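Local coordinates for protein glutathione s-transferase S2 (Nilaparvata lugens, PDB 5H5L) that binds glutathione and, as a sigma-class glutathione transferase and prostaglandin D synthase, probably conjugates it to electrophilic substrates, at residues F9-L14 against L160-T165; P17-L22 against K191-K196; Q63-A68 against D153-S158. All blocks are in the same frame, centred on the assembly; numbering follows the deposited sequence.

Interaction 1 (F9-L14 against L160-T165). With GSH (glutathione), chain E.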
loop_
_atom_site.group_PDB
_atom_site.type_symbol
_atom_site.label_atom_id
_atom_site.label_comp_id
_atom_site.label_asym_id
_atom_site.label_seq_id
_atom_site.Cartn_x
_atom_site.Cartn_y
_atom_site.Cartn_z
ATOM N N PHE B 9 -5.463 5.619 17.945
ATOM C CA PHE B 9 -4.909 5.685 19.278
ATOM C C PHE B 9 -4.524 7.120 19.639
ATOM O O PHE B 9 -4.506 8.035 18.800
ATOM C CB PHE B 9 -3.698 4.777 19.378
ATOM C CG PHE B 9 -4.010 3.319 19.229
ATOM C CD1 PHE B 9 -4.763 2.658 20.175
ATOM C CD2 PHE B 9 -3.520 2.602 18.154
ATOM C CE1 PHE B 9 -5.034 1.294 20.052
ATOM C CE2 PHE B 9 -3.787 1.239 18.021
ATOM C CZ PHE B 9 -4.548 0.592 18.969
ATOM N N ASN B 10 -4.214 7.316 20.924
ATOM C CA ASN B 10 -3.804 8.627 21.430
ATOM C C ASN B 10 -2.292 8.797 21.254
ATOM O O ASN B 10 -1.516 8.835 22.206
ATOM C CB ASN B 10 -4.231 8.796 22.889
ATOM C CG ASN B 10 -4.595 10.245 23.239
ATOM O OD1 ASN B 10 -4.071 11.205 22.661
ATOM N ND2 ASN B 10 -5.500 10.401 24.201
ATOM N N PHE B 11 -1.895 8.811 19.982
ATOM C CA PHE B 11 -0.610 9.335 19.537
ATOM C C PHE B 11 -0.686 9.572 18.030
ATOM O O PHE B 11 -1.742 9.420 17.405
ATOM C CB PHE B 11 0.549 8.411 19.926
ATOM C CG PHE B 11 0.439 6.993 19.424
ATOM C CD1 PHE B 11 1.105 6.596 18.276
ATOM C CD2 PHE B 11 -0.266 6.037 20.147
ATOM C CE1 PHE B 11 1.038 5.279 17.824
ATOM C CE2 PHE B 11 -0.339 4.711 19.708
ATOM C CZ PHE B 11 0.311 4.333 18.545
ATOM N N ALA B 12 0.444 9.978 17.451
ATOM C CA ALA B 12 0.494 10.337 16.039
ATOM C C ALA B 12 0.328 9.105 15.161
ATOM O O ALA B 12 -0.743 8.901 14.587
ATOM C CB ALA B 12 1.812 11.054 15.726
ATOM N N GLY B 13 1.378 8.292 15.058
ATOM C CA GLY B 13 1.342 7.050 14.302
ATOM C C GLY B 13 0.712 7.249 12.941
ATOM O O GLY B 13 0.953 8.254 12.258
ATOM N N LEU B 14 -0.126 6.286 12.550
ATOM C CA LEU B 14 -0.848 6.330 11.282
ATOM C C LEU B 14 -2.094 7.198 11.298
ATOM O O LEU B 14 -2.698 7.429 10.239
ATOM C CB LEU B 14 -1.240 4.904 10.875
ATOM C CG LEU B 14 -0.040 4.051 10.469
ATOM C CD1 LEU B 14 -0.466 2.632 10.061
ATOM C CD2 LEU B 14 0.696 4.744 9.321
ATOM N N LEU B 160 7.422 10.338 9.383
ATOM C CA LEU B 160 8.826 10.511 9.782
ATOM C C LEU B 160 8.947 11.249 11.115
ATOM O O LEU B 160 9.832 10.951 11.926
ATOM C CB LEU B 160 9.604 11.263 8.708
ATOM C CG LEU B 160 9.947 10.498 7.443
ATOM C CD1 LEU B 160 10.824 11.333 6.570
ATOM C CD2 LEU B 160 10.626 9.170 7.731
ATOM N N GLU B 161 8.068 12.219 11.353
ATOM C CA GLU B 161 8.052 12.924 12.628
ATOM C C GLU B 161 7.892 11.942 13.778
ATOM O O GLU B 161 8.572 12.041 14.801
ATOM C CB GLU B 161 6.925 13.958 12.604
ATOM C CG GLU B 161 6.446 14.426 13.953
ATOM C CD GLU B 161 5.428 15.525 13.810
ATOM O OE1 GLU B 161 4.248 15.296 14.144
ATOM O OE2 GLU B 161 5.807 16.606 13.315
ATOM N N PHE B 162 7.031 10.952 13.607
ATOM C CA PHE B 162 6.910 9.921 14.614
ATOM C C PHE B 162 8.241 9.223 14.845
ATOM O O PHE B 162 8.596 8.913 15.982
ATOM C CB PHE B 162 5.837 8.921 14.193
ATOM C CG PHE B 162 5.531 7.883 15.229
ATOM C CD1 PHE B 162 4.592 8.138 16.210
ATOM C CD2 PHE B 162 6.177 6.649 15.223
ATOM C CE1 PHE B 162 4.292 7.178 17.173
ATOM C CE2 PHE B 162 5.885 5.694 16.178
ATOM C CZ PHE B 162 4.935 5.961 17.154
ATOM N N MET B 163 8.987 8.944 13.782
ATOM C CA MET B 163 10.282 8.305 13.972
ATOM C C MET B 163 11.231 9.197 14.754
ATOM O O MET B 163 12.048 8.711 15.538
ATOM C CB MET B 163 10.915 7.977 12.633
ATOM C CG MET B 163 10.221 6.879 11.856
ATOM S SD MET B 163 11.076 6.569 10.306
ATOM C CE MET B 163 12.760 6.305 10.844
ATOM N N THR B 164 11.184 10.502 14.507
ATOM C CA THR B 164 12.042 11.414 15.240
ATOM C C THR B 164 11.786 11.343 16.744
ATOM O O THR B 164 12.676 11.676 17.525
ATOM C CB THR B 164 11.861 12.832 14.700
ATOM O OG1 THR B 164 12.232 12.851 13.318
ATOM C CG2 THR B 164 12.765 13.793 15.388
ATOM N N THR B 165 10.626 10.855 17.182
ATOM C CA THR B 165 10.415 10.725 18.621
ATOM C C THR B 165 11.205 9.572 19.225
ATOM O O THR B 165 11.418 9.562 20.443
ATOM C CB THR B 165 8.931 10.557 18.941
ATOM O OG1 THR B 165 8.479 9.277 18.493
ATOM C CG2 THR B 165 8.101 11.679 18.292
HETATM N N1 GSH E . -2.328 -0.817 6.436
HETATM C CA1 GSH E . -2.996 -0.239 7.595
HETATM C C1 GSH E . -3.032 1.290 7.438
HETATM O O11 GSH E . -2.113 1.873 6.777
HETATM O O12 GSH E . -3.958 1.980 7.963
HETATM C CB1 GSH E . -2.173 -0.555 8.874
HETATM C CG1 GSH E . -3.023 -0.162 10.073
HETATM C CD1 GSH E . -2.301 -0.611 11.384
HETATM O OE1 GSH E . -1.302 -1.246 11.357
HETATM N N2 GSH E . -2.899 -0.224 12.666
HETATM C CA2 GSH E . -2.225 -0.615 13.898
HETATM C C2 GSH E . -3.225 -1.312 14.804
HETATM O O2 GSH E . -4.386 -1.128 14.658
HETATM C CB2 GSH E . -1.767 0.653 14.583
HETATM S SG2 GSH E . -0.656 1.581 13.532
HETATM N N3 GSH E . -2.722 -2.160 15.873
HETATM C CA3 GSH E . -3.661 -2.804 16.785
HETATM C C3 GSH E . -3.833 -4.265 16.417
HETATM O O31 GSH E . -3.261 -4.749 15.413
HETATM O O32 GSH E . -4.554 -4.963 17.148
#

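Interaction 2 (P17-L22 against K191-K196)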
loop_
_atom_site.group_PDB
_atom_site.type_symbol
_atom_site.label_atom_id
_atom_site.label_comp_id
_atom_site.label_asym_id
_atom_site.label_seq_id
_atom_site.Cartn_x
_atom_site.Cartn_y
_atom_site.Cartn_z
ATOM N N PRO B 17 -1.163 11.333 9.535
ATOM C CA PRO B 17 -1.350 11.758 8.152
ATOM C C PRO B 17 -2.778 12.140 7.850
ATOM O O PRO B 17 -3.010 13.110 7.120
ATOM C CB PRO B 17 -0.874 10.545 7.343
ATOM C CG PRO B 17 -0.637 9.489 8.270
ATOM C CD PRO B 17 -0.480 10.032 9.623
ATOM N N ILE B 18 -3.756 11.437 8.427
ATOM C CA ILE B 18 -5.141 11.799 8.155
ATOM C C ILE B 18 -5.506 13.095 8.873
ATOM O O ILE B 18 -6.158 13.980 8.303
ATOM C CB ILE B 18 -6.067 10.637 8.557
ATOM C CG1 ILE B 18 -5.757 9.384 7.724
ATOM C CG2 ILE B 18 -7.522 11.030 8.346
ATOM C CD1 ILE B 18 -6.290 8.112 8.291
ATOM N N ARG B 19 -5.065 13.248 10.125
ATOM C CA ARG B 19 -5.302 14.510 10.827
ATOM C C ARG B 19 -4.682 15.686 10.080
ATOM O O ARG B 19 -5.309 16.748 9.936
ATOM C CB ARG B 19 -4.752 14.430 12.256
ATOM C CG ARG B 19 -5.414 13.383 13.161
ATOM C CD ARG B 19 -4.595 13.136 14.431
ATOM N NE ARG B 19 -5.131 12.096 15.308
ATOM C CZ ARG B 19 -4.404 11.163 15.905
ATOM N NH1 ARG B 19 -3.088 11.100 15.719
ATOM N NH2 ARG B 19 -4.992 10.262 16.680
ATOM N N TRP B 20 -3.444 15.526 9.592
ATOM C CA TRP B 20 -2.828 16.621 8.852
ATOM C C TRP B 20 -3.587 16.919 7.577
ATOM O O TRP B 20 -3.755 18.084 7.216
ATOM C CB TRP B 20 -1.359 16.329 8.501
ATOM C CG TRP B 20 -0.409 16.372 9.671
ATOM C CD1 TRP B 20 -0.734 16.293 10.988
ATOM C CD2 TRP B 20 1.029 16.500 9.622
ATOM N NE1 TRP B 20 0.404 16.356 11.765
ATOM C CE2 TRP B 20 1.494 16.479 10.946
ATOM C CE3 TRP B 20 1.958 16.609 8.585
ATOM C CZ2 TRP B 20 2.827 16.568 11.266
ATOM C CZ3 TRP B 20 3.296 16.702 8.908
ATOM C CH2 TRP B 20 3.713 16.701 10.237
ATOM N N MET B 21 -4.020 15.885 6.849
ATOM C CA MET B 21 -4.757 16.129 5.606
ATOM C C MET B 21 -6.086 16.828 5.881
ATOM O O MET B 21 -6.491 17.737 5.142
ATOM C CB MET B 21 -4.988 14.811 4.864
ATOM C CG MET B 21 -3.747 14.244 4.159
ATOM S SD MET B 21 -2.965 15.401 3.050
ATOM C CE MET B 21 -4.256 15.753 1.926
ATOM N N LEU B 22 -6.771 16.421 6.927
ATOM C CA LEU B 22 -8.043 17.070 7.248
ATOM C C LEU B 22 -7.806 18.511 7.692
ATOM O O LEU B 22 -8.570 19.413 7.324
ATOM C CB LEU B 22 -8.769 16.279 8.326
ATOM C CG LEU B 22 -9.331 14.911 7.901
ATOM C CD1 LEU B 22 -9.742 14.167 9.105
ATOM C CD2 LEU B 22 -10.520 15.113 6.995
ATOM N N LYS B 191 0.849 23.600 10.522
ATOM C CA LYS B 191 1.466 24.301 11.646
ATOM C C LYS B 191 0.480 24.507 12.790
ATOM O O LYS B 191 0.765 24.197 13.950
ATOM C CB LYS B 191 1.980 25.649 11.141
ATOM C CG LYS B 191 3.045 26.288 12.008
ATOM C CD LYS B 191 3.537 27.568 11.358
ATOM C CE LYS B 191 4.629 28.217 12.188
ATOM N NZ LYS B 191 4.103 28.686 13.491
ATOM N N ALA B 192 -0.671 25.077 12.473
ATOM C CA ALA B 192 -1.734 25.232 13.457
ATOM C C ALA B 192 -2.043 23.918 14.153
ATOM O O ALA B 192 -2.109 23.850 15.387
ATOM C CB ALA B 192 -2.988 25.774 12.773
ATOM N N TRP B 193 -2.265 22.855 13.370
ATOM C CA TRP B 193 -2.604 21.574 13.977
ATOM C C TRP B 193 -1.519 21.132 14.932
ATOM O O TRP B 193 -1.800 20.645 16.028
ATOM C CB TRP B 193 -2.827 20.494 12.902
ATOM C CG TRP B 193 -2.870 19.184 13.558
ATOM C CD1 TRP B 193 -1.872 18.273 13.645
ATOM C CD2 TRP B 193 -3.960 18.663 14.305
ATOM N NE1 TRP B 193 -2.275 17.200 14.392
ATOM C CE2 TRP B 193 -3.564 17.412 14.803
ATOM C CE3 TRP B 193 -5.241 19.135 14.602
ATOM C CZ2 TRP B 193 -4.399 16.629 15.591
ATOM C CZ3 TRP B 193 -6.070 18.348 15.363
ATOM C CH2 TRP B 193 -5.644 17.113 15.858
ATOM N N ILE B 194 -0.269 21.281 14.523
ATOM C CA ILE B 194 0.843 20.879 15.370
ATOM C C ILE B 194 0.820 21.674 16.668
ATOM O O ILE B 194 1.101 21.139 17.744
ATOM C CB ILE B 194 2.165 21.062 14.600
ATOM C CG1 ILE B 194 2.250 20.026 13.457
ATOM C CG2 ILE B 194 3.353 20.968 15.548
ATOM C CD1 ILE B 194 3.238 20.380 12.409
ATOM N N GLU B 195 0.471 22.957 16.585
ATOM C CA GLU B 195 0.467 23.800 17.775
ATOM C C GLU B 195 -0.665 23.415 18.716
ATOM O O GLU B 195 -0.467 23.348 19.935
ATOM C CB GLU B 195 0.345 25.271 17.379
ATOM C CG GLU B 195 1.597 25.864 16.772
ATOM C CD GLU B 195 1.310 27.178 16.073
ATOM O OE1 GLU B 195 0.130 27.596 16.078
ATOM O OE2 GLU B 195 2.251 27.780 15.506
ATOM N N LYS B 196 -1.857 23.163 18.174
ATOM C CA LYS B 196 -3.009 22.893 19.021
ATOM C C LYS B 196 -3.185 21.416 19.335
ATOM O O LYS B 196 -3.917 21.085 20.275
ATOM C CB LYS B 196 -4.286 23.455 18.377
ATOM C CG LYS B 196 -5.036 22.534 17.398
ATOM C CD LYS B 196 -6.445 23.019 17.153
ATOM C CE LYS B 196 -7.281 21.948 16.470
ATOM N NZ LYS B 196 -8.747 22.224 16.545
#

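Interaction 3 (Q63-A68 against D153-S158). With GSH (glutathione), chain E.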
loop_
_atom_site.group_PDB
_atom_site.type_symbol
_atom_site.label_atom_id
_atom_site.label_comp_id
_atom_site.label_asym_id
_atom_site.label_seq_id
_atom_site.Cartn_x
_atom_site.Cartn_y
_atom_site.Cartn_z
ATOM N N GLN B 63 -7.600 2.165 6.131
ATOM C CA GLN B 63 -6.360 2.251 5.363
ATOM C C GLN B 63 -5.844 3.672 5.215
ATOM O O GLN B 63 -6.362 4.454 4.417
ATOM C CB GLN B 63 -6.539 1.593 3.988
ATOM C CG GLN B 63 -6.781 0.095 4.180
ATOM C CD GLN B 63 -5.583 -0.614 4.839
ATOM O OE1 GLN B 63 -4.445 -0.136 4.799
ATOM N NE2 GLN B 63 -5.849 -1.751 5.451
ATOM N N SER B 64 -4.765 3.967 5.952
ATOM C CA SER B 64 -4.227 5.322 6.048
ATOM C C SER B 64 -3.817 5.853 4.682
ATOM O O SER B 64 -4.080 7.018 4.364
ATOM C CB SER B 64 -3.027 5.353 7.002
ATOM O OG SER B 64 -1.955 4.568 6.504
ATOM N N THR B 65 -3.184 5.013 3.861
ATOM C CA THR B 65 -2.745 5.475 2.545
ATOM C C THR B 65 -3.933 5.778 1.634
ATOM O O THR B 65 -3.959 6.825 0.975
ATOM C CB THR B 65 -1.818 4.452 1.881
ATOM O OG1 THR B 65 -0.696 4.167 2.730
ATOM C CG2 THR B 65 -1.251 4.981 0.586
ATOM N N ALA B 66 -4.916 4.860 1.566
ATOM C CA ALA B 66 -6.082 5.084 0.715
ATOM C C ALA B 66 -6.797 6.368 1.106
ATOM O O ALA B 66 -7.260 7.142 0.240
ATOM C CB ALA B 66 -7.054 3.894 0.807
ATOM N N ILE B 67 -6.936 6.581 2.408
ATOM C CA ILE B 67 -7.646 7.765 2.900
ATOM C C ILE B 67 -6.843 9.025 2.611
ATOM O O ILE B 67 -7.391 10.034 2.158
ATOM C CB ILE B 67 -7.921 7.611 4.404
ATOM C CG1 ILE B 67 -8.883 6.449 4.655
ATOM C CG2 ILE B 67 -8.421 8.951 4.997
ATOM C CD1 ILE B 67 -8.996 6.008 6.098
ATOM N N ALA B 68 -5.529 8.980 2.842
ATOM C CA ALA B 68 -4.688 10.145 2.556
ATOM C C ALA B 68 -4.790 10.573 1.095
ATOM O O ALA B 68 -4.870 11.777 0.792
ATOM C CB ALA B 68 -3.247 9.826 2.936
ATOM N N ASP B 153 3.813 13.947 0.280
ATOM C CA ASP B 153 4.711 14.693 1.172
ATOM C C ASP B 153 4.158 14.745 2.592
ATOM O O ASP B 153 4.889 14.578 3.577
ATOM C CB ASP B 153 4.913 16.120 0.638
ATOM C CG ASP B 153 5.506 16.152 -0.755
ATOM O OD1 ASP B 153 6.556 15.507 -0.968
ATOM O OD2 ASP B 153 4.899 16.787 -1.654
ATOM N N ILE B 154 2.863 14.978 2.717
ATOM C CA ILE B 154 2.249 15.092 4.022
ATOM C C ILE B 154 2.240 13.759 4.741
ATOM O O ILE B 154 2.532 13.690 5.929
ATOM C CB ILE B 154 0.859 15.708 3.824
ATOM C CG1 ILE B 154 1.068 17.176 3.390
ATOM C CG2 ILE B 154 0.045 15.651 5.095
ATOM C CD1 ILE B 154 -0.179 17.879 2.929
ATOM N N TYR B 155 1.943 12.678 4.028
ATOM C CA TYR B 155 1.987 11.358 4.636
ATOM C C TYR B 155 3.401 11.030 5.102
ATOM O O TYR B 155 3.612 10.582 6.230
ATOM C CB TYR B 155 1.476 10.350 3.601
ATOM C CG TYR B 155 1.241 8.949 4.087
ATOM C CD1 TYR B 155 -0.030 8.542 4.487
ATOM C CD2 TYR B 155 2.266 8.006 4.084
ATOM C CE1 TYR B 155 -0.273 7.239 4.893
ATOM C CE2 TYR B 155 2.032 6.712 4.500
ATOM C CZ TYR B 155 0.746 6.342 4.902
ATOM O OH TYR B 155 0.519 5.058 5.318
ATOM N N PHE B 156 4.380 11.271 4.235
ATOM C CA PHE B 156 5.786 10.953 4.503
ATOM C C PHE B 156 6.294 11.689 5.750
ATOM O O PHE B 156 6.815 11.070 6.695
ATOM C CB PHE B 156 6.550 11.323 3.228
ATOM C CG PHE B 156 8.043 11.111 3.252
ATOM C CD1 PHE B 156 8.597 9.855 3.391
ATOM C CD2 PHE B 156 8.887 12.171 2.992
ATOM C CE1 PHE B 156 10.002 9.688 3.346
ATOM C CE2 PHE B 156 10.248 11.993 2.933
ATOM C CZ PHE B 156 10.797 10.769 3.110
ATOM N N ILE B 157 6.108 13.002 5.788
ATOM C CA ILE B 157 6.628 13.837 6.886
ATOM C C ILE B 157 5.898 13.571 8.192
ATOM O O ILE B 157 6.517 13.507 9.262
ATOM C CB ILE B 157 6.554 15.331 6.492
ATOM C CG1 ILE B 157 7.444 15.642 5.307
ATOM C CG2 ILE B 157 7.022 16.210 7.646
ATOM C CD1 ILE B 157 8.864 15.119 5.468
ATOM N N SER B 158 4.575 13.377 8.145
ATOM C CA SER B 158 3.863 13.122 9.393
ATOM C C SER B 158 4.353 11.840 10.036
ATOM O O SER B 158 4.506 11.777 11.260
ATOM C CB SER B 158 2.349 13.076 9.149
ATOM O OG SER B 158 2.018 11.925 8.400
HETATM N N1 GSH E . -2.328 -0.817 6.436
HETATM C CA1 GSH E . -2.996 -0.239 7.595
HETATM C C1 GSH E . -3.032 1.290 7.438
HETATM O O11 GSH E . -2.113 1.873 6.777
HETATM O O12 GSH E . -3.958 1.980 7.963
HETATM C CB1 GSH E . -2.173 -0.555 8.874
HETATM C CG1 GSH E . -3.023 -0.162 10.073
HETATM C CD1 GSH E . -2.301 -0.611 11.384
HETATM O OE1 GSH E . -1.302 -1.246 11.357
HETATM N N2 GSH E . -2.899 -0.224 12.666
HETATM C CA2 GSH E . -2.225 -0.615 13.898
HETATM C C2 GSH E . -3.225 -1.312 14.804
HETATM O O2 GSH E . -4.386 -1.128 14.658
HETATM C CB2 GSH E . -1.767 0.653 14.583
HETATM S SG2 GSH E . -0.656 1.581 13.532
HETATM N N3 GSH E . -2.722 -2.160 15.873
HETATM C CA3 GSH E . -3.661 -2.804 16.785
HETATM C C3 GSH E . -3.833 -4.265 16.417
HETATM O O31 GSH E . -3.261 -4.749 15.413
HETATM O O32 GSH E . -4.554 -4.963 17.148
#

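Interaction 1 (F9-L14 against L160-T165)
F162 reaches from helix 151-164 into the crook of the loop that follows strand 4-9, and its ring carries nearly the whole contact. A chi1 of -174° puts the ring on the side of the helix facing the loop, where it meets F11, A12 and G13. The tight part is on the CD1-CE1 side. F162 CD1 lies 3.4 Å from the backbone N of G13, whose CA sits over one face of the ring. F162 CE1 comes equally close to F11 CD1, at 3.4 Å. The two phenyl groups meet rim to rim, centroids 5.7 Å apart and planes 35° apart, so neither covers the face of the other. A12 adds its methyl group at the ring's edge, CB to F162 CD1 4.1 Å. G13 brings its bare backbone to the ring; its positive phi (47°) suits a residue without a side chain, and F11 lies close on the side where one would stand. In the glutathione transferase fold this loop links the first strand of the thioredoxin-like domain to helix 15-25 and passes beside the bound glutathione; here it leans on the all-helical C-terminal domain. On its pocket side, the rings of F11 and Y8 meet edge-to-face, and L14 turns toward the ligand, L14 CD1 lying 3.6 Å from SG2 of glutathione. F9 borders the same molecule, its CE2 4.0 Å from CB2 at the edge of the ring. The outer side is looser. The four touching residues are all partly exposed, and only 154 Å² is buried between the segments. E161, next to F162 on the helix, stays 5.1 Å from the loop at its nearest side-chain atom and spends its carboxylate on a salt bridge with R197.

Interaction 2 (P17-L22 against K191-K196)
W193 loses the most surface in this contact, lodged against R19 and W20 where helix 188-196 packs on helix 15-25. Its indole is swung toward the partner helix by a chi1 of 168°. The two indoles meet through their five-membered rings: W20 CD1 is 3.5 Å from W193 CD1, and the planes are inclined at 63°, an oblique approach that is neither a stack nor an edge-to-face pair. R19 crosses the benzene end of W193 at a slant. Its CB rests 3.9 Å above the indole plane, offset toward the rim, and its CD meets W193 CZ2 at 3.7 Å. The guanidinium is turned only 15° from the plane of the indole, though the methylenes make the contact. I194 adds its CD1, 4.0 Å from W20 CZ2, on the benzene side of that ring. The contact thus joins the first helix of the thioredoxin-like domain to the last helix of the C-terminal domain. Across the segments the touching is apolar, and the polar ends go to third parties. R19 NH1 binds F11 O and forms a salt bridge with E16, while NE pairs with D31. Both indole NE1 groups donate to OE2 of E16. One carboxylate therefore ties together two tryptophans and an arginine, satisfying N-H groups that are buried with the rings and probably fixing how the rings are turned.

Interaction 3 (Q63-A68 against D153-S158)
Y155 reaches from helix 151-164 to the N-terminal turn of helix 64-75, spanning the interface between the thioredoxin-like and all-helical domains of the glutathione transferase fold. Its CG is anti to the backbone N (chi1 -171°), which sends the phenol away from its own helix so that the hydroxyl arrives beside those of S64 and T65. Y155 OH donates to S64 OG at 2.8 Å, with that oxygen in the plane of the ring at its edge. S64 OG sits between its backbone N and carbonyl carbon (chi1 64°) and donates a hydrogen bond to O11 of glutathione at 2.7 Å. Y155 thus acts as a second-shell residue holding a ligand-binding serine, and R99 also bonds to its hydroxyl. T65 OG1 stands 3.0 Å from Y155 OH, at best a weak bond; its stronger partner is N96. Closer to the tyrosine's own helix, A68 CB packs 3.8 Å from Y155 CD1. The helix start also grips the ligand carboxylate: S64 N donates to O12 at 2.9 Å, an arrangement the helix dipole probably supports. Q63, the N-cap, folds back at chi2 (-63°), its NE2 held by D97 and T94 of the second subunit, while OE1 accepts from glutathione N1 at 2.8 Å.

The three contacts stitch the thioredoxin-like domain to the helical domain at points whose centres lie about 12 Å from one another. Interactions 1 and 3 share helix 151-164 and both touch glutathione, one near its thiol and the other at its gamma-glutamyl end; between them L14 CD2 approaches Y155 OH at 4.0 Å. Interaction 2 lies farther from the ligand, the R19 side chain about 10 Å from glutathione. It joins interaction 1 where R19 NH2 meets F9 O at 3.1 Å, a probable hydrogen bond, so the loop beside the glutathione site is tied to helix 15-25. It joins interaction 3 where P17 CB packs 3.6 Å from Y155 CD1 and M21 SD lies 3.6 Å from I154 CG2.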